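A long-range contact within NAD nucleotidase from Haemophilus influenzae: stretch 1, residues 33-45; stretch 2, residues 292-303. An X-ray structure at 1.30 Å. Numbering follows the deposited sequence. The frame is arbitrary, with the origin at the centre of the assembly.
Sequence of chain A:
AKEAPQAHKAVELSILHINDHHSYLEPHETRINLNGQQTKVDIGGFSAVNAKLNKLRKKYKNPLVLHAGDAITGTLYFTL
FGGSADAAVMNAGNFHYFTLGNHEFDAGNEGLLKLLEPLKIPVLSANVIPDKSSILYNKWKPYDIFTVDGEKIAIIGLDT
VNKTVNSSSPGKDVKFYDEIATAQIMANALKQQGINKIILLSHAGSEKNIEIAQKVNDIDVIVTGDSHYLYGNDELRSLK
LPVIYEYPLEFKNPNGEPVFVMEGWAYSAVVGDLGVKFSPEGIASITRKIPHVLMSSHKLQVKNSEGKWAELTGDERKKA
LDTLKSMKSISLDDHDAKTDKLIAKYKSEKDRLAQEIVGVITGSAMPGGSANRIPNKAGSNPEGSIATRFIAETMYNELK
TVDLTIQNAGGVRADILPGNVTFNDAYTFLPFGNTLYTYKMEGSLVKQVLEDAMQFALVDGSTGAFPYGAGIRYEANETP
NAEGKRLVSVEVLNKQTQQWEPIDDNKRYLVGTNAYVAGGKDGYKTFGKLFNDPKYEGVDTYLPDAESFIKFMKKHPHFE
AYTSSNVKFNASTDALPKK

Stretch 1, residues 33-45: NLNGQQTKVDIGG
Stretch 2 (292-303) HVLMSSHKLQVK

Strand 37-43 runs past the strand segments 292-295 and 301-303, at 108° and 142° between N-to-C directions. A type I' turn, Leu34 to Gln37, precedes it; Gly36 (phi 91°) adopts angles that would jam a CB against the preceding carbonyl. Lys40 and Gln301 form an antiparallel hydrogen-bonded pair: Lys40 N to Gln301 O is 2.8 Å and Gln301 N to Lys40 O 3.1 Å. Farther along, Ser296 N donates to Asp42 O (2.9 Å) and Gly44 N to Leu294 O (2.9 Å), flanking the Ile43–Met295 bridge, CA to CA 4.3 Å. Between these pairings, water 2 accepts from Asp42 N and donates to Ser296 O and Lys299 O.

Asp42, chi1 m, points toward stretch 2, and Lys299 points back toward stretch 1. The lysine is t, t, m, t: its chain extends, then bends at chi3, and Lys299 NZ reaches Asp42 OD1 at 2.8 Å in a salt bridge. Asp42 OD2 remains free to accept from waters 3 and 4.

Buried apolar residues fill another face. Val41 (m) sets CG1 4.0 Å from Leu300 CD2 and CG2 4.1 Å from Met295 CE. Met295, t, t, m, curls its flexible thioether so that CE also lies 4.0 Å from Ile43 CG2. Thr39 (m) satisfies its buried hydroxyl locally, OG1 donating to Gln37 O at 2.9 Å.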

# COMPACT_ATOMS: atom_id res chain seq x y z
N ASN A 33 41.66 -0.06 15.10
CA ASN A 33 43.01 -0.54 14.86
C ASN A 33 43.88 0.61 14.39
O ASN A 33 43.77 1.06 13.24
CB ASN A 33 43.02 -1.68 13.86
CG ASN A 33 44.28 -2.53 13.97
OD1 ASN A 33 45.31 -2.21 13.37
ND2 ASN A 33 44.21 -3.60 14.75
N LEU A 34 44.75 1.08 15.28
CA LEU A 34 45.56 2.26 15.04
C LEU A 34 47.03 1.88 15.10
O LEU A 34 47.50 1.31 16.09
CB LEU A 34 45.26 3.33 16.09
CG LEU A 34 45.95 4.69 16.01
CD1 LEU A 34 45.68 5.34 14.66
CD2 LEU A 34 45.51 5.59 17.14
N ASN A 35 47.76 2.17 14.03
CA ASN A 35 49.15 1.75 13.92
C ASN A 35 49.32 0.27 14.27
O ASN A 35 50.30 -0.11 14.91
CB ASN A 35 50.06 2.62 14.80
CG ASN A 35 50.09 4.08 14.36
OD1 ASN A 35 50.45 4.96 15.13
ND2 ASN A 35 49.70 4.32 13.11
N GLY A 36 48.36 -0.55 13.87
CA GLY A 36 48.47 -2.00 14.01
C GLY A 36 47.93 -2.62 15.29
O GLY A 36 47.82 -3.84 15.38
N GLN A 37 47.57 -1.79 16.27
CA GLN A 37 47.13 -2.29 17.56
C GLN A 37 45.70 -1.90 17.89
O GLN A 37 45.27 -0.78 17.59
CB GLN A 37 48.05 -1.78 18.67
CG GLN A 37 49.54 -1.98 18.39
CD GLN A 37 50.35 -2.16 19.66
OE1 GLN A 37 50.49 -1.24 20.46
NE2 GLN A 37 50.88 -3.36 19.84
N GLN A 38 44.96 -2.81 18.52
CA GLN A 38 43.62 -2.47 18.99
C GLN A 38 43.71 -1.42 20.09
O GLN A 38 44.47 -1.57 21.05
CB GLN A 38 42.87 -3.70 19.49
CG GLN A 38 41.53 -3.36 20.13
CD GLN A 38 40.47 -4.41 19.88
OE1 GLN A 38 40.05 -5.12 20.80
NE2 GLN A 38 40.00 -4.49 18.64
N THR A 39 42.93 -0.36 19.92
CA THR A 39 43.06 0.84 20.73
C THR A 39 41.67 1.31 21.15
O THR A 39 40.78 1.46 20.30
CB THR A 39 43.77 1.95 19.93
OG1 THR A 39 45.02 1.44 19.43
CG2 THR A 39 44.03 3.17 20.78
N LYS A 40 41.49 1.54 22.44
CA LYS A 40 40.25 2.12 22.95
C LYS A 40 40.35 3.63 22.82
O LYS A 40 41.35 4.23 23.22
CB LYS A 40 40.03 1.76 24.42
CG LYS A 40 39.58 0.33 24.69
CD LYS A 40 39.38 0.10 26.18
CE LYS A 40 38.82 -1.29 26.47
NZ LYS A 40 38.62 -1.50 27.93
N VAL A 41 39.31 4.23 22.25
CA VAL A 41 39.23 5.67 22.06
C VAL A 41 37.81 6.14 22.39
O VAL A 41 36.89 5.32 22.47
CB VAL A 41 39.57 6.07 20.60
CG1 VAL A 41 40.96 5.58 20.23
CG2 VAL A 41 38.52 5.53 19.62
N ASP A 42 37.65 7.44 22.60
CA ASP A 42 36.32 8.03 22.76
C ASP A 42 35.89 8.70 21.46
O ASP A 42 36.70 9.38 20.81
CB ASP A 42 36.32 9.05 23.89
CG ASP A 42 36.50 8.41 25.25
OD1 ASP A 42 35.96 7.31 25.46
OD2 ASP A 42 37.22 8.99 26.09
N ILE A 43 34.62 8.51 21.09
CA ILE A 43 34.04 9.14 19.91
C ILE A 43 32.72 9.82 20.23
O ILE A 43 32.05 9.48 21.21
CB ILE A 43 33.79 8.13 18.76
CG1 ILE A 43 33.01 6.91 19.25
CG2 ILE A 43 35.10 7.70 18.12
CD1 ILE A 43 32.45 6.04 18.13
N GLY A 44 32.36 10.80 19.42
CA GLY A 44 31.03 11.35 19.45
C GLY A 44 30.75 12.37 20.53
O GLY A 44 31.65 13.07 21.01
N GLY A 45 29.48 12.46 20.91
CA GLY A 45 29.00 13.48 21.81
C GLY A 45 28.48 14.68 21.04
O GLY A 45 28.97 15.00 19.96
N HIS A 292 32.69 12.22 8.39
CA HIS A 292 33.58 12.67 9.47
C HIS A 292 33.31 11.92 10.77
O HIS A 292 32.26 12.10 11.38
CB HIS A 292 33.38 14.15 9.77
CG HIS A 292 33.72 15.07 8.63
ND1 HIS A 292 32.81 15.50 7.69
CD2 HIS A 292 34.90 15.66 8.31
CE1 HIS A 292 33.40 16.31 6.83
NE2 HIS A 292 34.67 16.43 7.19
N VAL A 293 34.26 11.10 11.21
CA VAL A 293 34.17 10.46 12.52
C VAL A 293 34.72 11.41 13.58
O VAL A 293 35.87 11.87 13.49
CB VAL A 293 34.92 9.12 12.56
CG1 VAL A 293 34.92 8.55 13.98
CG2 VAL A 293 34.28 8.14 11.61
N LEU A 294 33.90 11.71 14.58
CA LEU A 294 34.25 12.65 15.63
C LEU A 294 34.96 11.91 16.75
O LEU A 294 34.36 11.06 17.40
CB LEU A 294 32.97 13.31 16.16
CG LEU A 294 32.07 13.92 15.07
CD1 LEU A 294 30.74 14.36 15.68
CD2 LEU A 294 32.77 15.07 14.36
N MET A 295 36.23 12.22 16.97
CA MET A 295 37.06 11.44 17.89
C MET A 295 37.85 12.33 18.85
O MET A 295 38.32 13.40 18.47
CB MET A 295 38.00 10.54 17.09
CG MET A 295 38.76 9.50 17.91
SD MET A 295 39.75 8.40 16.87
CE MET A 295 38.45 7.55 16.00
N SER A 296 37.96 11.89 20.10
CA SER A 296 38.84 12.54 21.06
C SER A 296 40.30 12.11 20.88
O SER A 296 40.57 10.98 20.48
CB SER A 296 38.39 12.20 22.48
OG SER A 296 39.31 12.72 23.44
N SER A 297 41.22 13.03 21.16
CA SER A 297 42.64 12.70 21.15
C SER A 297 43.13 12.23 22.52
O SER A 297 44.30 11.87 22.67
CB SER A 297 43.47 13.91 20.73
OG SER A 297 43.42 14.91 21.73
N HIS A 298 42.25 12.25 23.52
CA HIS A 298 42.69 12.13 24.91
C HIS A 298 42.73 10.70 25.47
O HIS A 298 43.46 10.43 26.43
CB HIS A 298 41.87 13.05 25.81
CG HIS A 298 41.96 14.49 25.42
ND1 HIS A 298 43.14 15.20 25.47
CD2 HIS A 298 41.03 15.35 24.93
CE1 HIS A 298 42.94 16.43 25.05
NE2 HIS A 298 41.66 16.55 24.71
N LYS A 299 41.95 9.80 24.88
CA LYS A 299 41.99 8.40 25.26
C LYS A 299 42.60 7.59 24.14
O LYS A 299 42.01 7.47 23.06
CB LYS A 299 40.60 7.85 25.61
CG LYS A 299 40.59 6.36 25.97
CD LYS A 299 39.18 5.82 26.19
CE LYS A 299 38.59 6.29 27.50
NZ LYS A 299 37.15 5.90 27.61
N LEU A 300 43.78 7.04 24.39
CA LEU A 300 44.44 6.18 23.42
C LEU A 300 45.02 5.01 24.20
O LEU A 300 46.20 5.01 24.57
CB LEU A 300 45.54 6.93 22.68
CG LEU A 300 45.11 8.14 21.84
CD1 LEU A 300 46.32 8.98 21.46
CD2 LEU A 300 44.32 7.73 20.59
N GLN A 301 44.18 4.01 24.48
CA GLN A 301 44.57 2.91 25.35
C GLN A 301 44.78 1.61 24.59
O GLN A 301 43.99 1.25 23.72
CB GLN A 301 43.53 2.71 26.45
CG GLN A 301 43.39 3.89 27.39
CD GLN A 301 42.28 3.71 28.40
OE1 GLN A 301 41.67 2.64 28.47
NE2 GLN A 301 42.01 4.75 29.17
N VAL A 302 45.87 0.91 24.91
CA VAL A 302 46.14 -0.40 24.35
C VAL A 302 46.34 -1.41 25.49
O VAL A 302 46.71 -1.02 26.61
CB VAL A 302 47.38 -0.39 23.43
CG1 VAL A 302 47.18 0.62 22.30
CG2 VAL A 302 48.63 -0.07 24.23
N LYS A 303 46.07 -2.68 25.23
CA LYS A 303 46.15 -3.72 26.25
C LYS A 303 47.59 -4.17 26.45
O LYS A 303 48.26 -4.55 25.49
CB LYS A 303 45.27 -4.91 25.86
CG LYS A 303 45.09 -5.98 26.92
CD LYS A 303 44.20 -7.10 26.38
CE LYS A 303 43.98 -8.21 27.40
NZ LYS A 303 42.87 -7.91 28.34
O HOH W 1 45.49 -3.65 22.60
O HOH W 2 40.00 9.14 22.47
O HOH W 3 38.51 11.34 25.83
O HOH W 4 36.65 9.07 28.78